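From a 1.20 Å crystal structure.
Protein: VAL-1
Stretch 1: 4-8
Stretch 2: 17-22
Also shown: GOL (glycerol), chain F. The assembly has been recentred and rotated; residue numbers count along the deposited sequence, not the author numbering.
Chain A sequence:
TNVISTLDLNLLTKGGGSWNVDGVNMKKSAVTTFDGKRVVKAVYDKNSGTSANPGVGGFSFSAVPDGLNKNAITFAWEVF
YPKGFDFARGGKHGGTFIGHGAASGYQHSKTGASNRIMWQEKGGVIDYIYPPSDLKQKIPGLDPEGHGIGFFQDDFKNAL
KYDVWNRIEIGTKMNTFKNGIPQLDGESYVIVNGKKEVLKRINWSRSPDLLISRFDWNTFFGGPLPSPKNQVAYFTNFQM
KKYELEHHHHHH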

# COMPACT_ATOMS: atom_id res chain seq x y z
N ILE A 4 -12.09 7.85 9.81
CA ILE A 4 -11.86 9.28 9.91
C ILE A 4 -12.42 9.97 8.68
O ILE A 4 -13.15 10.97 8.81
CB ILE A 4 -10.38 9.57 10.16
CG1 ILE A 4 -9.89 8.89 11.44
CG2 ILE A 4 -10.10 11.08 10.20
CD1 ILE A 4 -8.37 8.76 11.49
N SER A 5 -12.11 9.47 7.50
CA SER A 5 -12.67 10.09 6.31
C SER A 5 -12.58 9.08 5.16
O SER A 5 -11.81 8.10 5.24
CB SER A 5 -11.94 11.35 5.86
OG SER A 5 -10.57 11.06 5.59
N THR A 6 -13.36 9.34 4.14
CA THR A 6 -13.44 8.47 2.96
C THR A 6 -13.14 9.34 1.74
O THR A 6 -13.74 10.41 1.59
CB THR A 6 -14.86 7.91 2.85
OG1 THR A 6 -15.15 7.13 4.02
CG2 THR A 6 -14.98 7.02 1.59
N LEU A 7 -12.24 8.87 0.89
CA LEU A 7 -11.92 9.64 -0.30
C LEU A 7 -13.12 9.70 -1.22
O LEU A 7 -13.73 8.67 -1.55
CB LEU A 7 -10.76 8.95 -0.97
CG LEU A 7 -10.33 9.54 -2.32
CD1 LEU A 7 -9.93 11.04 -2.21
CD2 LEU A 7 -9.17 8.70 -2.86
N ASP A 8 -13.46 10.91 -1.69
CA ASP A 8 -14.48 11.04 -2.72
C ASP A 8 -13.80 10.96 -4.08
O ASP A 8 -13.06 11.87 -4.52
CB ASP A 8 -15.13 12.41 -2.53
CG ASP A 8 -16.23 12.64 -3.54
OD1 ASP A 8 -16.96 13.66 -3.35
OD2 ASP A 8 -16.40 11.86 -4.52
C1 GOL F . -12.45 13.36 1.01
O1 GOL F . -12.28 13.22 -0.40
C2 GOL F . -13.93 13.81 1.16
O2 GOL F . -14.29 13.81 2.52
C3 GOL F . -14.05 15.20 0.53
O3 GOL F . -13.37 16.05 1.47
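Stretch 2 (17-22) GSWNVD

Stretch 2 meets stretch 1 chiefly through one residue, Trp19, whose indole lies against the place where the strand of residues 4-6 gives way to loop at Leu7. The nearest pair of CA atoms across the stretches is here, 6.5 Å between Leu7 CA and Trp19 CA, and the whole contact buries 256 Å² summed over both sides. Ser18 and Trp19 form a short 3-10 segment, closed by a hydrogen bond from Asn20 N to Gly17 O of 3.2 Å. Asn20 then takes positive phi (55/54), and the chain is extended at Val21 (-75/135); from Gly17 to Asp22 it runs broadly across the Ile4-Asp8 line.

The CA-to-CB bond of Trp19 points toward stretch 1, and with chi1 at -85° (m) and chi2 at 44° the ring presents one face to Leu7 and its NE1 to Ser5. Leu7 CB lies 3.7 Å from the centroid of the six-membered ring, only 8° off the ring normal, a nearly ideal CH-pi contact. Although the CA-to-CB bond of Leu7 is sideways, its t, p rotamer carries CD1 to 3.9 Å from Val21 CG2, so that the leucine joins the apolar contacts of both buried residues, Trp19 and Val21.

At the ring edge, Trp19 NE1 donates to Ser5 OG at 2.8 Å. The CB of Ser5 points toward stretch 2, and its p rotamer (chi1 59°) places the hydroxyl near the indole plane; the N-H...O angle of 134° shows a noticeably bent bond. A water has its O 2.7 Å from Ser5 OG and 2.9 Å from Ser18 OG, bridging the two p-rotamer serines. Thr6, by contrast, turns its CB away.

A glycerol, probably from the crystallisation liquor, also links the backbones: Asp8 N donates to its O1 at 2.9 Å and Ser18 N to its O3 at 2.8 Å.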

# COMPACT_ATOMS: atom_id res chain seq x y z
N GLY A 17 -10.60 16.69 -2.02
CA GLY A 17 -11.24 17.20 -0.79
C GLY A 17 -10.21 17.20 0.34
O GLY A 17 -9.04 17.59 0.13
N SER A 18 -10.63 16.74 1.51
CA SER A 18 -9.76 16.82 2.66
C SER A 18 -8.62 15.81 2.55
O SER A 18 -7.74 15.84 3.44
CB SER A 18 -10.51 16.57 3.95
OG SER A 18 -10.98 15.23 3.95
N TRP A 19 -8.61 14.93 1.55
CA TRP A 19 -7.46 14.03 1.42
C TRP A 19 -6.23 14.73 0.84
O TRP A 19 -5.11 14.17 0.95
CB TRP A 19 -7.81 12.81 0.53
CG TRP A 19 -8.45 11.74 1.36
CD1 TRP A 19 -9.42 11.91 2.32
CD2 TRP A 19 -8.16 10.35 1.33
NE1 TRP A 19 -9.75 10.69 2.89
CE2 TRP A 19 -8.98 9.72 2.28
CE3 TRP A 19 -7.26 9.57 0.57
CZ2 TRP A 19 -8.95 8.34 2.50
CZ3 TRP A 19 -7.24 8.20 0.80
CH2 TRP A 19 -8.07 7.59 1.77
N ASN A 20 -6.38 15.90 0.20
CA ASN A 20 -5.19 16.59 -0.36
C ASN A 20 -4.44 15.65 -1.32
O ASN A 20 -3.23 15.40 -1.18
CB ASN A 20 -4.29 17.10 0.73
CG ASN A 20 -5.07 17.85 1.82
OD1 ASN A 20 -5.00 17.52 3.02
ND2 ASN A 20 -5.75 18.87 1.36
N VAL A 21 -5.20 15.13 -2.28
CA VAL A 21 -4.61 14.19 -3.26
C VAL A 21 -3.77 14.95 -4.26
O VAL A 21 -4.19 16.00 -4.75
CB VAL A 21 -5.72 13.46 -4.00
CG1 VAL A 21 -5.18 12.65 -5.16
CG2 VAL A 21 -6.44 12.51 -3.01
N ASP A 22 -2.59 14.41 -4.51
CA ASP A 22 -1.68 15.05 -5.47
C ASP A 22 -1.01 13.93 -6.30
O ASP A 22 -1.12 12.74 -5.96
CB ASP A 22 -0.65 15.89 -4.75
CG ASP A 22 -0.01 17.00 -5.56
OD1 ASP A 22 -0.41 17.29 -6.71
OD2 ASP A 22 0.95 17.64 -5.01
O HOH W 1 -9.35 13.51 5.59